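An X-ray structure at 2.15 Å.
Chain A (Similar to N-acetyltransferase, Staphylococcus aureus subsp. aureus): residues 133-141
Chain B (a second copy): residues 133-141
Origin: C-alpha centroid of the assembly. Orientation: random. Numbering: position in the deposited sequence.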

ATOM      1  N   HIS A 133       4.011 -12.035  -1.134  1.00  7.16           N
ATOM      2  CA  HIS A 133       5.107 -11.455  -0.380  1.00 11.94           C
ATOM      3  C   HIS A 133       4.695 -11.088   1.033  1.00 10.65           C
ATOM      4  O   HIS A 133       5.453 -11.306   1.989  1.00  7.63           O
ATOM      5  CB  HIS A 133       5.724 -10.287  -1.146  1.00 12.28           C
ATOM      6  CG  HIS A 133       6.666 -10.735  -2.215  1.00  9.63           C
ATOM      7  ND1 HIS A 133       6.234 -11.232  -3.428  1.00  7.92           N
ATOM      8  CD2 HIS A 133       8.016 -10.827  -2.231  1.00 11.46           C
ATOM      9  CE1 HIS A 133       7.284 -11.572  -4.157  1.00 13.89           C
ATOM     10  NE2 HIS A 133       8.375 -11.340  -3.450  1.00 14.38           N
ATOM     11  N   GLN A 134       3.487 -10.547   1.168  1.00 11.03           N
ATOM     12  CA  GLN A 134       2.933 -10.285   2.488  1.00 11.30           C
ATOM     13  C   GLN A 134       2.894 -11.571   3.304  1.00 13.09           C
ATOM     14  O   GLN A 134       3.188 -11.554   4.498  1.00 14.38           O
ATOM     15  CB  GLN A 134       1.525  -9.693   2.372  1.00  8.35           C
ATOM     16  CG  GLN A 134       1.483  -8.270   1.811  1.00  9.91           C
ATOM     17  CD  GLN A 134       0.067  -7.724   1.771  1.00 19.19           C
ATOM     18  OE1 GLN A 134      -0.842  -8.387   1.270  1.00 21.59           O
ATOM     19  NE2 GLN A 134      -0.129  -6.518   2.305  1.00 17.45           N
ATOM     20  N   LYS A 135       2.528 -12.682   2.659  1.00 12.57           N
ATOM     21  CA  LYS A 135       2.500 -13.978   3.349  1.00 15.94           C
ATOM     22  C   LYS A 135       3.853 -14.324   3.971  1.00 18.14           C
ATOM     23  O   LYS A 135       3.908 -14.883   5.061  1.00 19.15           O
ATOM     24  CB  LYS A 135       2.051 -15.106   2.406  1.00 19.12           C
ATOM     25  CG  LYS A 135       1.821 -16.447   3.116  1.00 27.82           C
ATOM     26  CD  LYS A 135       1.397 -17.572   2.151  1.00 35.52           C
ATOM     27  CE  LYS A 135       2.600 -18.210   1.457  1.00 39.23           C
ATOM     28  NZ  LYS A 135       2.290 -19.499   0.750  1.00 40.41           N
ATOM     29  N   PHE A 136       4.942 -13.975   3.286  1.00 14.89           N
ATOM     30  CA  PHE A 136       6.288 -14.246   3.796  1.00 11.91           C
ATOM     31  C   PHE A 136       6.840 -13.076   4.611  1.00 11.87           C
ATOM     32  O   PHE A 136       8.051 -12.969   4.814  1.00 12.67           O
ATOM     33  CB  PHE A 136       7.237 -14.586   2.640  1.00 12.00           C
ATOM     34  CG  PHE A 136       7.082 -15.994   2.130  1.00 18.76           C
ATOM     35  CD1 PHE A 136       7.899 -17.007   2.605  1.00 22.99           C
ATOM     36  CD2 PHE A 136       6.102 -16.309   1.203  1.00 17.60           C
ATOM     37  CE1 PHE A 136       7.751 -18.304   2.149  1.00 24.17           C
ATOM     38  CE2 PHE A 136       5.953 -17.602   0.746  1.00 20.54           C
ATOM     39  CZ  PHE A 136       6.780 -18.600   1.218  1.00 20.19           C
ATOM     40  N   ASN A 137       5.945 -12.193   5.051  1.00 10.10           N
ATOM     41  CA  ASN A 137       6.304 -11.094   5.946  1.00 10.77           C
ATOM     42  C   ASN A 137       7.216 -10.007   5.346  1.00 13.25           C
ATOM     43  O   ASN A 137       7.982  -9.355   6.066  1.00 13.74           O
ATOM     44  CB  ASN A 137       6.869 -11.654   7.255  1.00 15.85           C
ATOM     45  CG  ASN A 137       5.888 -12.588   7.953  1.00 30.40           C
ATOM     46  OD1 ASN A 137       4.702 -12.261   8.105  1.00 36.94           O
ATOM     47  ND2 ASN A 137       6.371 -13.763   8.362  1.00 27.25           N
ATOM     48  N   PHE A 138       7.133  -9.819   4.030  1.00 10.80           N
ATOM     49  CA  PHE A 138       7.696  -8.623   3.405  1.00 14.29           C
ATOM     50  C   PHE A 138       6.822  -7.441   3.815  1.00 11.89           C
ATOM     51  O   PHE A 138       5.603  -7.595   3.926  1.00 11.94           O
ATOM     52  CB  PHE A 138       7.684  -8.758   1.881  1.00  9.18           C
ATOM     53  CG  PHE A 138       8.800  -9.598   1.330  1.00  7.93           C
ATOM     54  CD1 PHE A 138       8.843 -10.970   1.564  1.00  6.96           C
ATOM     55  CD2 PHE A 138       9.795  -9.024   0.543  1.00  8.55           C
ATOM     56  CE1 PHE A 138       9.868 -11.742   1.037  1.00  8.71           C
ATOM     57  CE2 PHE A 138      10.820  -9.792   0.013  1.00  9.42           C
ATOM     58  CZ  PHE A 138      10.861 -11.151   0.263  1.00  8.43           C
ATOM     59  N   LYS A 139       7.434  -6.283   4.065  1.00 10.73           N
ATOM     60  CA  LYS A 139       6.693  -5.046   4.349  1.00 12.33           C
ATOM     61  C   LYS A 139       6.701  -4.118   3.138  1.00 10.01           C
ATOM     62  O   LYS A 139       7.746  -3.908   2.507  1.00  7.54           O
ATOM     63  CB  LYS A 139       7.347  -4.278   5.510  1.00 17.57           C
ATOM     64  CG  LYS A 139       7.679  -5.122   6.726  1.00 24.82           C
ATOM     65  CD  LYS A 139       6.426  -5.697   7.319  1.00 30.41           C
ATOM     66  CE  LYS A 139       6.693  -6.312   8.681  1.00 36.34           C
ATOM     67  NZ  LYS A 139       5.446  -6.967   9.173  1.00 40.41           N
ATOM     68  N   HIS A 140       5.555  -3.529   2.819  1.00  9.17           N
ATOM     69  CA  HIS A 140       5.517  -2.529   1.754  1.00  9.64           C
ATOM     70  C   HIS A 140       6.323  -1.314   2.209  1.00 11.83           C
ATOM     71  O   HIS A 140       5.978  -0.656   3.203  1.00  6.84           O
ATOM     72  CB  HIS A 140       4.084  -2.130   1.435  1.00  3.92           C
ATOM     73  CG  HIS A 140       3.948  -1.268   0.220  1.00  7.70           C
ATOM     74  ND1 HIS A 140       2.792  -0.595  -0.094  1.00  3.94           N
ATOM     75  CD2 HIS A 140       4.839  -0.971  -0.759  1.00  3.91           C
ATOM     76  CE1 HIS A 140       2.965   0.091  -1.207  1.00  6.66           C
ATOM     77  NE2 HIS A 140       4.191  -0.116  -1.636  1.00 11.11           N
ATOM     78  N   ALA A 141       7.404  -1.025   1.489  1.00 11.12           N
ATOM     79  CA  ALA A 141       8.337   0.028   1.898  1.00  9.04           C
ATOM     80  C   ALA A 141       8.088   1.317   1.135  1.00 15.78           C
ATOM     81  O   ALA A 141       8.550   2.382   1.542  1.00 20.76           O
ATOM     82  CB  ALA A 141       9.786  -0.432   1.711  1.00  4.98           C
TER
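Chain B (133-141) HQKFNFKHA

Chain B repeats chain A about an exact two-fold axis, so each contact occurs twice. Backbone: in chain B, as in chain A, residues 133-135 are the last turn of a helix, Phe B136 is the first residue to leave helical phi/psi, Asn B137 has positive phi and psi (67°/28°), and residues 139-141 begin a strand. The turn is tied to the helix end by Asn B137 N to Gln B134 O (2.9 Å) and Phe B138 N to His B133 O (3.0 Å). Register: the stretches run in opposite senses, the CA atoms of Gln A134 and Lys B139 lying 6.8 Å apart, as do those of Lys A139 and Gln B134; in register between these pairs, the CA atoms of Asn A137 and Asn B137 are 7.6 Å apart. Lysine to helix end: Lys B139, its CA-to-CB bond toward chain A (chi1 and chi2 m, chi3 and chi4 t), carries its ammonium to the end of the opposing helix, where NZ donates to Gln A134 O (2.9 Å) and to Asn A137 OD1 (3.0 Å). Gln A134 O thus accepts from both Lys B139 NZ and Asn A137 N. Asn A137 points its CA-to-CB bond sideways, but its amide end comes nearer and supplies the second acceptor. Amide to strand: Gln B134 NE2 donates to His A140 O at 3.1 Å, nearly straight at 169°, and packs 4.0 Å from His A140 CB; Gln A134 NE2 meets His B140 O likewise. Water: water 1 lies 2.8 Å from Phe A138 O and weakly accepts from Lys B139 NZ (3.3 Å); water 2 is its mate at Phe B138 O and Lys A139 NZ. Facing away: Lys B135, Phe B136, Phe B138 and Ala B141 direct CA-to-CB away from chain A. The contact buries 444 Å² over both sides.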

ATOM      1  N   HIS B 133       1.842  -0.144  12.602  1.00  7.16           N
ATOM      2  CA  HIS B 133       1.044  -1.345  12.432  1.00 11.94           C
ATOM      3  C   HIS B 133       1.803  -2.434  11.700  1.00 10.65           C
ATOM      4  O   HIS B 133       1.718  -3.616  12.062  1.00  7.63           O
ATOM      5  CB  HIS B 133      -0.296  -1.007  11.782  1.00 12.28           C
ATOM      6  CG  HIS B 133      -1.287  -0.460  12.756  1.00  9.63           C
ATOM      7  ND1 HIS B 133      -1.241   0.843  13.211  1.00  7.92           N
ATOM      8  CD2 HIS B 133      -2.307  -1.054  13.417  1.00 11.46           C
ATOM      9  CE1 HIS B 133      -2.219   1.033  14.080  1.00 13.89           C
ATOM     10  NE2 HIS B 133      -2.876  -0.103  14.225  1.00 14.38           N
ATOM     11  N   GLN B 134       2.560  -2.036  10.680  1.00 11.03           N
ATOM     12  CA  GLN B 134       3.438  -2.973   9.995  1.00 11.30           C
ATOM     13  C   GLN B 134       4.401  -3.609  10.990  1.00 13.09           C
ATOM     14  O   GLN B 134       4.674  -4.806  10.906  1.00 14.38           O
ATOM     15  CB  GLN B 134       4.221  -2.263   8.886  1.00  8.35           C
ATOM     16  CG  GLN B 134       3.368  -1.825   7.694  1.00  9.91           C
ATOM     17  CD  GLN B 134       4.210  -1.176   6.610  1.00 19.19           C
ATOM     18  OE1 GLN B 134       5.008  -0.282   6.892  1.00 21.59           O
ATOM     19  NE2 GLN B 134       4.044  -1.630   5.366  1.00 17.45           N
ATOM     20  N   LYS B 135       4.916  -2.808  11.926  1.00 12.57           N
ATOM     21  CA  LYS B 135       5.821  -3.337  12.955  1.00 15.94           C
ATOM     22  C   LYS B 135       5.186  -4.484  13.740  1.00 18.14           C
ATOM     23  O   LYS B 135       5.863  -5.449  14.083  1.00 19.15           O
ATOM     24  CB  LYS B 135       6.281  -2.232  13.920  1.00 19.12           C
ATOM     25  CG  LYS B 135       7.373  -2.684  14.899  1.00 27.82           C
ATOM     26  CD  LYS B 135       7.803  -1.572  15.875  1.00 35.52           C
ATOM     27  CE  LYS B 135       6.855  -1.465  17.068  1.00 39.23           C
ATOM     28  NZ  LYS B 135       7.380  -0.624  18.198  1.00 40.41           N
ATOM     29  N   PHE B 136       3.883  -4.389  14.007  1.00 14.89           N
ATOM     30  CA  PHE B 136       3.172  -5.439  14.740  1.00 11.91           C
ATOM     31  C   PHE B 136       2.558  -6.479  13.803  1.00 11.87           C
ATOM     32  O   PHE B 136       1.649  -7.215  14.192  1.00 12.67           O
ATOM     33  CB  PHE B 136       2.090  -4.823  15.635  1.00 12.00           C
ATOM     34  CG  PHE B 136       2.633  -4.221  16.904  1.00 18.76           C
ATOM     35  CD1 PHE B 136       2.656  -4.957  18.077  1.00 22.99           C
ATOM     36  CD2 PHE B 136       3.145  -2.934  16.916  1.00 17.60           C
ATOM     37  CE1 PHE B 136       3.167  -4.413  19.242  1.00 24.17           C
ATOM     38  CE2 PHE B 136       3.653  -2.389  18.077  1.00 20.54           C
ATOM     39  CZ  PHE B 136       3.662  -3.128  19.241  1.00 20.19           C
ATOM     40  N   ASN B 137       3.045  -6.513  12.564  1.00 10.10           N
ATOM     41  CA  ASN B 137       2.647  -7.534  11.593  1.00 10.77           C
ATOM     42  C   ASN B 137       1.185  -7.474  11.114  1.00 13.25           C
ATOM     43  O   ASN B 137       0.598  -8.499  10.744  1.00 13.74           O
ATOM     44  CB  ASN B 137       3.020  -8.923  12.120  1.00 15.85           C
ATOM     45  CG  ASN B 137       4.509  -9.047  12.418  1.00 30.40           C
ATOM     46  OD1 ASN B 137       5.353  -8.662  11.595  1.00 36.94           O
ATOM     47  ND2 ASN B 137       4.839  -9.565  13.603  1.00 27.25           N
ATOM     48  N   PHE B 138       0.602  -6.276  11.126  1.00 10.80           N
ATOM     49  CA  PHE B 138      -0.648  -6.043  10.404  1.00 14.29           C
ATOM     50  C   PHE B 138      -0.326  -6.076   8.913  1.00 11.89           C
ATOM     51  O   PHE B 138       0.744  -5.613   8.511  1.00 11.94           O
ATOM     52  CB  PHE B 138      -1.229  -4.674  10.767  1.00  9.18           C
ATOM     53  CG  PHE B 138      -1.956  -4.645  12.081  1.00  7.93           C
ATOM     54  CD1 PHE B 138      -1.266  -4.795  13.281  1.00  6.96           C
ATOM     55  CD2 PHE B 138      -3.331  -4.428  12.123  1.00  8.55           C
ATOM     56  CE1 PHE B 138      -1.943  -4.749  14.491  1.00  8.71           C
ATOM     57  CE2 PHE B 138      -4.010  -4.379  13.331  1.00  9.42           C
ATOM     58  CZ  PHE B 138      -3.318  -4.545  14.516  1.00  8.43           C
ATOM     59  N   LYS B 139      -1.224  -6.641   8.104  1.00 10.73           N
ATOM     60  CA  LYS B 139      -1.084  -6.626   6.641  1.00 12.33           C
ATOM     61  C   LYS B 139      -2.029  -5.603   6.016  1.00 10.01           C
ATOM     62  O   LYS B 139      -3.211  -5.529   6.378  1.00  7.54           O
ATOM     63  CB  LYS B 139      -1.448  -7.998   6.049  1.00 17.57           C
ATOM     64  CG  LYS B 139      -0.805  -9.183   6.744  1.00 24.82           C
ATOM     65  CD  LYS B 139       0.690  -9.109   6.623  1.00 30.41           C
ATOM     66  CE  LYS B 139       1.342 -10.408   7.062  1.00 36.34           C
ATOM     67  NZ  LYS B 139       2.825 -10.243   7.032  1.00 40.41           N
ATOM     68  N   HIS B 140      -1.536  -4.832   5.054  1.00  9.17           N
ATOM     69  CA  HIS B 140      -2.416  -3.923   4.322  1.00  9.64           C
ATOM     70  C   HIS B 140      -3.403  -4.761   3.511  1.00 11.83           C
ATOM     71  O   HIS B 140      -3.007  -5.525   2.617  1.00  6.84           O
ATOM     72  CB  HIS B 140      -1.613  -3.012   3.406  1.00  3.92           C
ATOM     73  CG  HIS B 140      -2.417  -1.917   2.780  1.00  7.70           C
ATOM     74  ND1 HIS B 140      -1.953  -1.151   1.738  1.00  3.94           N
ATOM     75  CD2 HIS B 140      -3.667  -1.467   3.055  1.00  3.91           C
ATOM     76  CE1 HIS B 140      -2.875  -0.278   1.383  1.00  6.66           C
ATOM     77  NE2 HIS B 140      -3.924  -0.441   2.160  1.00 11.11           N
ATOM     78  N   ALA B 141      -4.687  -4.628   3.833  1.00 11.12           N
ATOM     79  CA  ALA B 141      -5.720  -5.473   3.230  1.00  9.04           C
ATOM     80  C   ALA B 141      -6.436  -4.753   2.101  1.00 15.78           C
ATOM     81  O   ALA B 141      -7.107  -5.384   1.285  1.00 20.76           O
ATOM     82  CB  ALA B 141      -6.724  -5.939   4.288  1.00  4.98           C
TER
HETATM   83  O   HOH W   1       3.019  -7.701   4.862  1.00 24.93           O
HETATM   84  O   HOH W   2       3.213  -5.267   7.348  1.00 24.93           O